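Local coordinates for protein nicotinate-nucleotide--dimethylbenzimidazole phosphoribosyltransferase (Thermus thermophilus HB8, PDB 1WX1) that probably catalyses the transfer of phosphoribose from nicotinate mononucleotide to 5,6-dimethylbenzimidazole, giving alpha-ribazole 5'-phosphate for cobalamin synthesis, at residues R21-L26 against A319-M324; G275-S278 against H283-Q286. All coordinates share one frame; numbering follows the deposited sequence.

Interaction 1. Residues R21-L26 against A319-M324; sequences RALGYL and ARILHM
The apolar meeting of Leu23 with Ile321 involves no flat group; the planar groups lie on the outer flank of 319-324, where the guanidinium of Arg320 and the ring of His323 cover one face of each other. Arg320 NH1 stands 3.6 Å above the ring plane, over its centre, while the edge of the same ring meets Ala319 O in plane. The pair reaches further: His323 NE2 is hydrogen-bonded to Pro42 O, and Arg320 NH2 to Gln87 OE1 of the second subunit.

The contact itself illustrates how segments near the two ends of a chain can be joined by apolar side chains, with one leucine methyl at the centre. Leu23 and Ile321 reach toward each other tip to tip. Leu23 CD1 lies against both branches of the isoleucine, 3.7 Å from Ile321 CD1 and about as near to CG1 and CG2, which makes this one methyl the main point of touch. The CG1 branch of Ile321 is set anti to its carbonyl carbon (chi1 -68°), and its extended course carries CD1 on to Leu26, where it comes 3.9 Å from Leu26 CB and 3.8 Å from Leu26 O. Met324 SD adds a looser touch, 4.2 Å from Leu23 CD1. Two type I turns bring these residues round: Gly24 N bonds to Arg21 O at 3.1 Å, and Met324 N to Ile321 O at 3.0 Å.

All four touching residues are buried, partly by the second subunit, whose Leu302 packs on Leu23 and whose Leu310 packs on Leu26. Met13 of helix 3-14 covers Ile321 from within the chain. Such a meeting of helices 3-14, 24-37 and 306-321 is consistent with the small helical domain of the CobT family, a three-helix bundle built from both ends of the chain.

Interaction 2. Residues G275-S278 against H283-Q286; sequences GHLS and HRHQ
A strand-loop-helix unit at the edge, within this chain, of the parallel sheet is closed where Leu277 and Ser278, in the loop after strand 272-274, meet His283 and Arg284 of helix 281-290. The pin is a nearly straight bond from Ser278 N to His283 ND1, 2.8 Å long with an angle of 169° at the hydrogen, lying close to the ring plane. CG of His283 stands anti to the backbone N (chi1 -159°), which sends the imidazole out to the loop; at its other nitrogen, NE2 is hydrogen-bonded to Thr255 OG1, and the two bonds fix the ring's rotation. A leucine in its place would probably leave Ser278 N and Thr255 OG1 without their mate and let the loop shift. His276, whose side chain lies about 9 Å from that of Glu304, the predicted proton acceptor, belongs to the same loop, and its O comes 3.2 Å from His283 CE1. Leu277 crosses Arg284 at about a right angle, CD2 lying over one guanidinium face, 3.4 Å from Arg284 NH2. A water completes the closure, donating to Ser278 O at 2.9 Å and weakly accepting from Arg284 N.

The two contacts show how one chain combines long-range and local closure. Interaction 1 joins segments whose closest ends are 293 positions apart, and interaction 2, with only four residues between its segments, is nested inside the loop it closes. Their centres lie 23 Å apart, and their nearest atoms, about 8 Å apart, do not touch. Interaction 2 sits at strand 272-274, the outermost on that side of the sheet within this chain, whereas interaction 1 lies among helices well out from the chain's centre, against the second subunit. Helices 281-290 and 306-321 are consecutive, so the segment carrying Glu304 runs between the sheet-edge closure of interaction 2 and the helix that interaction 1 ties to the N-terminal part.

Interaction 1. Residues R21-L26 against A319-M324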
ATOM      1  N   ARG A  21     -16.640   0.923  -9.940  1.00 35.04           N
ATOM      2  CA  ARG A  21     -15.434   0.114  -9.795  1.00 33.50           C
ATOM      3  C   ARG A  21     -14.155   0.928  -9.942  1.00 31.07           C
ATOM      4  O   ARG A  21     -13.076   0.360 -10.053  1.00 29.61           O
ATOM      5  CB  ARG A  21     -15.447  -1.013 -10.835  1.00 37.07           C
ATOM      6  CG  ARG A  21     -16.678  -1.903 -10.720  1.00 42.67           C
ATOM      7  CD  ARG A  21     -16.886  -2.815 -11.952  1.00 48.13           C
ATOM      8  NE  ARG A  21     -17.902  -2.295 -12.872  1.00 53.35           N
ATOM      9  CZ  ARG A  21     -17.664  -1.717 -14.058  1.00 54.86           C
ATOM     10  NH1 ARG A  21     -16.424  -1.557 -14.533  1.00 56.26           N
ATOM     11  NH2 ARG A  21     -18.688  -1.287 -14.789  1.00 55.01           N
ATOM     12  N   ALA A  22     -14.270   2.253  -9.926  1.00 26.63           N
ATOM     13  CA  ALA A  22     -13.096   3.115 -10.082  1.00 26.98           C
ATOM     14  C   ALA A  22     -12.057   2.981  -8.968  1.00 25.76           C
ATOM     15  O   ALA A  22     -10.884   3.274  -9.179  1.00 23.96           O
ATOM     16  CB  ALA A  22     -13.529   4.581 -10.211  1.00 26.27           C
ATOM     17  N   LEU A  23     -12.476   2.538  -7.788  1.00 25.97           N
ATOM     18  CA  LEU A  23     -11.534   2.390  -6.683  1.00 26.31           C
ATOM     19  C   LEU A  23     -11.097   0.938  -6.459  1.00 25.85           C
ATOM     20  O   LEU A  23     -10.659   0.559  -5.373  1.00 24.59           O
ATOM     21  CB  LEU A  23     -12.121   3.006  -5.408  1.00 25.25           C
ATOM     22  CG  LEU A  23     -12.222   4.540  -5.473  1.00 25.58           C
ATOM     23  CD1 LEU A  23     -12.839   5.078  -4.193  1.00 25.97           C
ATOM     24  CD2 LEU A  23     -10.837   5.150  -5.690  1.00 23.61           C
ATOM     25  N   GLY A  24     -11.219   0.145  -7.520  1.00 25.50           N
ATOM     26  CA  GLY A  24     -10.808  -1.250  -7.509  1.00 24.96           C
ATOM     27  C   GLY A  24     -11.032  -2.121  -6.286  1.00 24.09           C
ATOM     28  O   GLY A  24     -12.117  -2.146  -5.704  1.00 23.62           O
ATOM     29  N   TYR A  25      -9.990  -2.852  -5.901  1.00 24.76           N
ATOM     30  CA  TYR A  25     -10.076  -3.764  -4.765  1.00 24.62           C
ATOM     31  C   TYR A  25     -10.405  -3.102  -3.434  1.00 23.16           C
ATOM     32  O   TYR A  25     -10.888  -3.761  -2.518  1.00 23.67           O
ATOM     33  CB  TYR A  25      -8.776  -4.559  -4.618  1.00 29.68           C
ATOM     34  CG  TYR A  25      -8.829  -5.573  -3.493  1.00 35.97           C
ATOM     35  CD1 TYR A  25      -7.760  -5.720  -2.612  1.00 39.37           C
ATOM     36  CD2 TYR A  25      -9.964  -6.366  -3.293  1.00 38.29           C
ATOM     37  CE1 TYR A  25      -7.818  -6.626  -1.552  1.00 41.88           C
ATOM     38  CE2 TYR A  25     -10.032  -7.275  -2.235  1.00 40.86           C
ATOM     39  CZ  TYR A  25      -8.953  -7.396  -1.370  1.00 42.33           C
ATOM     40  OH  TYR A  25      -8.996  -8.280  -0.315  1.00 45.25           O
ATOM     41  N   LEU A  26     -10.142  -1.807  -3.313  1.00 21.62           N
ATOM     42  CA  LEU A  26     -10.435  -1.124  -2.058  1.00 21.61           C
ATOM     43  C   LEU A  26     -11.933  -1.026  -1.800  1.00 21.47           C
ATOM     44  O   LEU A  26     -12.359  -0.895  -0.654  1.00 21.04           O
ATOM     45  CB  LEU A  26      -9.806   0.272  -2.040  1.00 20.67           C
ATOM     46  CG  LEU A  26      -8.276   0.326  -1.988  1.00 21.06           C
ATOM     47  CD1 LEU A  26      -7.817   1.776  -1.855  1.00 21.53           C
ATOM     48  CD2 LEU A  26      -7.769  -0.501  -0.807  1.00 22.59           C
ATOM     49  N   ALA A 319     -12.126   2.463   4.353  1.00 17.44           N
ATOM     50  CA  ALA A 319     -13.283   2.812   5.173  1.00 20.09           C
ATOM     51  C   ALA A 319     -13.835   4.193   4.810  1.00 19.76           C
ATOM     52  O   ALA A 319     -15.048   4.394   4.789  1.00 20.52           O
ATOM     53  CB  ALA A 319     -12.906   2.771   6.655  1.00 21.19           C
ATOM     54  N   ARG A 320     -12.940   5.136   4.516  1.00 20.47           N
ATOM     55  CA  ARG A 320     -13.341   6.497   4.162  1.00 19.34           C
ATOM     56  C   ARG A 320     -14.060   6.608   2.814  1.00 19.51           C
ATOM     57  O   ARG A 320     -14.747   7.596   2.556  1.00 18.87           O
ATOM     58  CB  ARG A 320     -12.120   7.423   4.149  1.00 22.27           C
ATOM     59  CG  ARG A 320     -11.415   7.564   5.495  1.00 24.74           C
ATOM     60  CD  ARG A 320     -12.365   8.054   6.580  1.00 27.10           C
ATOM     61  NE  ARG A 320     -13.043   9.298   6.213  1.00 28.61           N
ATOM     62  CZ  ARG A 320     -13.854   9.971   7.025  1.00 30.34           C
ATOM     63  NH1 ARG A 320     -14.084   9.523   8.254  1.00 31.24           N
ATOM     64  NH2 ARG A 320     -14.439  11.090   6.611  1.00 28.09           N
ATOM     65  N   ILE A 321     -13.902   5.611   1.951  1.00 17.45           N
ATOM     66  CA  ILE A 321     -14.564   5.655   0.648  1.00 18.78           C
ATOM     67  C   ILE A 321     -16.062   5.874   0.811  1.00 18.71           C
ATOM     68  O   ILE A 321     -16.663   6.676   0.096  1.00 18.74           O
ATOM     69  CB  ILE A 321     -14.348   4.347  -0.157  1.00 18.41           C
ATOM     70  CG1 ILE A 321     -12.880   4.217  -0.559  1.00 19.25           C
ATOM     71  CG2 ILE A 321     -15.228   4.353  -1.405  1.00 20.49           C
ATOM     72  CD1 ILE A 321     -12.537   2.894  -1.227  1.00 20.49           C
ATOM     73  N   LEU A 322     -16.657   5.164   1.764  1.00 19.28           N
ATOM     74  CA  LEU A 322     -18.090   5.261   2.009  1.00 19.47           C
ATOM     75  C   LEU A 322     -18.507   6.603   2.610  1.00 21.08           C
ATOM     76  O   LEU A 322     -19.694   6.886   2.753  1.00 20.95           O
ATOM     77  CB  LEU A 322     -18.541   4.094   2.892  1.00 18.88           C
ATOM     78  CG  LEU A 322     -18.557   2.759   2.128  1.00 19.38           C
ATOM     79  CD1 LEU A 322     -18.540   1.579   3.087  1.00 17.40           C
ATOM     80  CD2 LEU A 322     -19.789   2.714   1.233  1.00 20.43           C
ATOM     81  N   HIS A 323     -17.523   7.430   2.948  1.00 20.53           N
ATOM     82  CA  HIS A 323     -17.796   8.749   3.499  1.00 20.86           C
ATOM     83  C   HIS A 323     -17.839   9.779   2.365  1.00 22.08           C
ATOM     84  O   HIS A 323     -18.110  10.959   2.591  1.00 21.11           O
ATOM     85  CB  HIS A 323     -16.730   9.121   4.529  1.00 21.89           C
ATOM     86  CG  HIS A 323     -16.818   8.322   5.794  1.00 22.65           C
ATOM     87  ND1 HIS A 323     -17.364   8.832   6.958  1.00 23.71           N
ATOM     88  CD2 HIS A 323     -16.470   7.047   6.070  1.00 21.67           C
ATOM     89  CE1 HIS A 323     -17.341   7.901   7.893  1.00 23.12           C
ATOM     90  NE2 HIS A 323     -16.806   6.806   7.385  1.00 23.12           N
ATOM     91  N   MET A 324     -17.566   9.325   1.145  1.00 20.81           N
ATOM     92  CA  MET A 324     -17.617  10.204  -0.018  1.00 22.69           C
ATOM     93  C   MET A 324     -19.075  10.593  -0.220  1.00 24.15           C
ATOM     94  O   MET A 324     -19.978   9.953   0.321  1.00 24.70           O
ATOM     95  CB  MET A 324     -17.152   9.482  -1.283  1.00 20.88           C
ATOM     96  CG  MET A 324     -15.659   9.281  -1.421  1.00 23.81           C
ATOM     97  SD  MET A 324     -15.322   8.222  -2.840  1.00 25.96           S
ATOM     98  CE  MET A 324     -15.853   9.284  -4.198  1.00 24.31           C
TER

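Interaction 2. Residues G275-S278 against H283-Q286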
ATOM      1  N   GLY A 275      -2.897  -8.541   4.576  1.00 16.36           N
ATOM      2  CA  GLY A 275      -2.077  -7.348   4.449  1.00 15.48           C
ATOM      3  C   GLY A 275      -1.181  -7.344   3.224  1.00 16.94           C
ATOM      4  O   GLY A 275      -1.139  -6.363   2.480  1.00 17.46           O
ATOM      5  N   HIS A 276      -0.456  -8.434   3.004  1.00 16.71           N
ATOM      6  CA  HIS A 276       0.433  -8.511   1.850  1.00 17.48           C
ATOM      7  C   HIS A 276       0.700  -9.946   1.439  1.00 16.82           C
ATOM      8  O   HIS A 276       0.180 -10.891   2.034  1.00 16.81           O
ATOM      9  CB  HIS A 276       1.773  -7.836   2.158  1.00 17.18           C
ATOM     10  CG  HIS A 276       2.646  -8.621   3.088  1.00 19.55           C
ATOM     11  ND1 HIS A 276       3.995  -8.788   2.877  1.00 20.15           N
ATOM     12  CD2 HIS A 276       2.357  -9.282   4.237  1.00 20.43           C
ATOM     13  CE1 HIS A 276       4.505  -9.521   3.854  1.00 22.95           C
ATOM     14  NE2 HIS A 276       3.533  -9.831   4.691  1.00 21.55           N
ATOM     15  N   LEU A 277       1.515 -10.094   0.403  1.00 18.50           N
ATOM     16  CA  LEU A 277       1.905 -11.409  -0.087  1.00 19.36           C
ATOM     17  C   LEU A 277       3.404 -11.517   0.152  1.00 19.68           C
ATOM     18  O   LEU A 277       4.193 -10.781  -0.446  1.00 19.79           O
ATOM     19  CB  LEU A 277       1.606 -11.556  -1.583  1.00 19.37           C
ATOM     20  CG  LEU A 277       2.027 -12.912  -2.176  1.00 20.66           C
ATOM     21  CD1 LEU A 277       1.285 -14.042  -1.474  1.00 19.31           C
ATOM     22  CD2 LEU A 277       1.747 -12.932  -3.673  1.00 23.29           C
ATOM     23  N   SER A 278       3.785 -12.418   1.049  1.00 19.24           N
ATOM     24  CA  SER A 278       5.182 -12.639   1.385  1.00 20.87           C
ATOM     25  C   SER A 278       5.888 -13.348   0.241  1.00 21.31           C
ATOM     26  O   SER A 278       5.239 -13.934  -0.621  1.00 19.67           O
ATOM     27  CB  SER A 278       5.289 -13.501   2.648  1.00 21.93           C
ATOM     28  OG  SER A 278       6.632 -13.869   2.902  1.00 25.86           O
ATOM     29  N   HIS A 283       3.000 -18.919   1.398  1.00 19.68           N
ATOM     30  CA  HIS A 283       2.041 -17.871   1.738  1.00 19.45           C
ATOM     31  C   HIS A 283       0.866 -17.826   0.754  1.00 19.68           C
ATOM     32  O   HIS A 283      -0.294 -17.736   1.134  1.00 17.62           O
ATOM     33  CB  HIS A 283       2.778 -16.531   1.731  1.00 18.28           C
ATOM     34  CG  HIS A 283       2.003 -15.527   2.544  1.00 17.90           C
ATOM     35  ND1 HIS A 283       2.069 -14.189   2.336  1.00 17.95           N
ATOM     36  CD2 HIS A 283       1.122 -15.768   3.604  1.00 17.67           C
ATOM     37  CE1 HIS A 283       1.246 -13.638   3.249  1.00 17.42           C
ATOM     38  NE2 HIS A 283       0.666 -14.560   4.022  1.00 17.55           N
ATOM     39  N   ARG A 284       1.153 -17.892  -0.543  1.00 20.59           N
ATOM     40  CA  ARG A 284       0.082 -17.852  -1.533  1.00 23.69           C
ATOM     41  C   ARG A 284      -0.920 -18.989  -1.321  1.00 23.04           C
ATOM     42  O   ARG A 284      -2.127 -18.790  -1.463  1.00 21.82           O
ATOM     43  CB  ARG A 284       0.648 -17.920  -2.957  1.00 28.33           C
ATOM     44  CG  ARG A 284      -0.436 -18.024  -4.034  1.00 34.58           C
ATOM     45  CD  ARG A 284      -1.402 -16.833  -4.010  1.00 39.30           C
ATOM     46  NE  ARG A 284      -0.915 -15.706  -4.806  1.00 45.22           N
ATOM     47  CZ  ARG A 284      -1.515 -14.520  -4.880  1.00 46.42           C
ATOM     48  NH1 ARG A 284      -2.630 -14.291  -4.199  1.00 47.24           N
ATOM     49  NH2 ARG A 284      -1.005 -13.562  -5.645  1.00 47.16           N
ATOM     50  N   HIS A 285      -0.423 -20.174  -0.976  1.00 20.28           N
ATOM     51  CA  HIS A 285      -1.298 -21.318  -0.744  1.00 21.58           C
ATOM     52  C   HIS A 285      -2.235 -21.062   0.424  1.00 21.23           C
ATOM     53  O   HIS A 285      -3.413 -21.421   0.378  1.00 18.55           O
ATOM     54  CB  HIS A 285      -0.476 -22.577  -0.464  1.00 24.57           C
ATOM     55  CG  HIS A 285       0.329 -23.040  -1.635  1.00 29.58           C
ATOM     56  ND1 HIS A 285      -0.249 -23.463  -2.813  1.00 33.65           N
ATOM     57  CD2 HIS A 285       1.668 -23.143  -1.814  1.00 30.66           C
ATOM     58  CE1 HIS A 285       0.699 -23.807  -3.667  1.00 35.31           C
ATOM     59  NE2 HIS A 285       1.871 -23.621  -3.084  1.00 34.41           N
ATOM     60  N   GLN A 286      -1.706 -20.447   1.476  1.00 18.38           N
ATOM     61  CA  GLN A 286      -2.508 -20.143   2.653  1.00 17.71           C
ATOM     62  C   GLN A 286      -3.611 -19.146   2.313  1.00 16.43           C
ATOM     63  O   GLN A 286      -4.763 -19.323   2.712  1.00 16.80           O
ATOM     64  CB  GLN A 286      -1.630 -19.547   3.752  1.00 17.66           C
ATOM     65  CG  GLN A 286      -0.531 -20.468   4.255  1.00 17.16           C
ATOM     66  CD  GLN A 286       0.374 -19.755   5.232  1.00 16.82           C
ATOM     67  OE1 GLN A 286       0.748 -18.613   5.002  1.00 15.65           O
ATOM     68  NE2 GLN A 286       0.734 -20.424   6.319  1.00 16.84           N
TER
HETATM   69  O   HOH W   1       3.912 -16.291  -1.524  1.00 33.73           O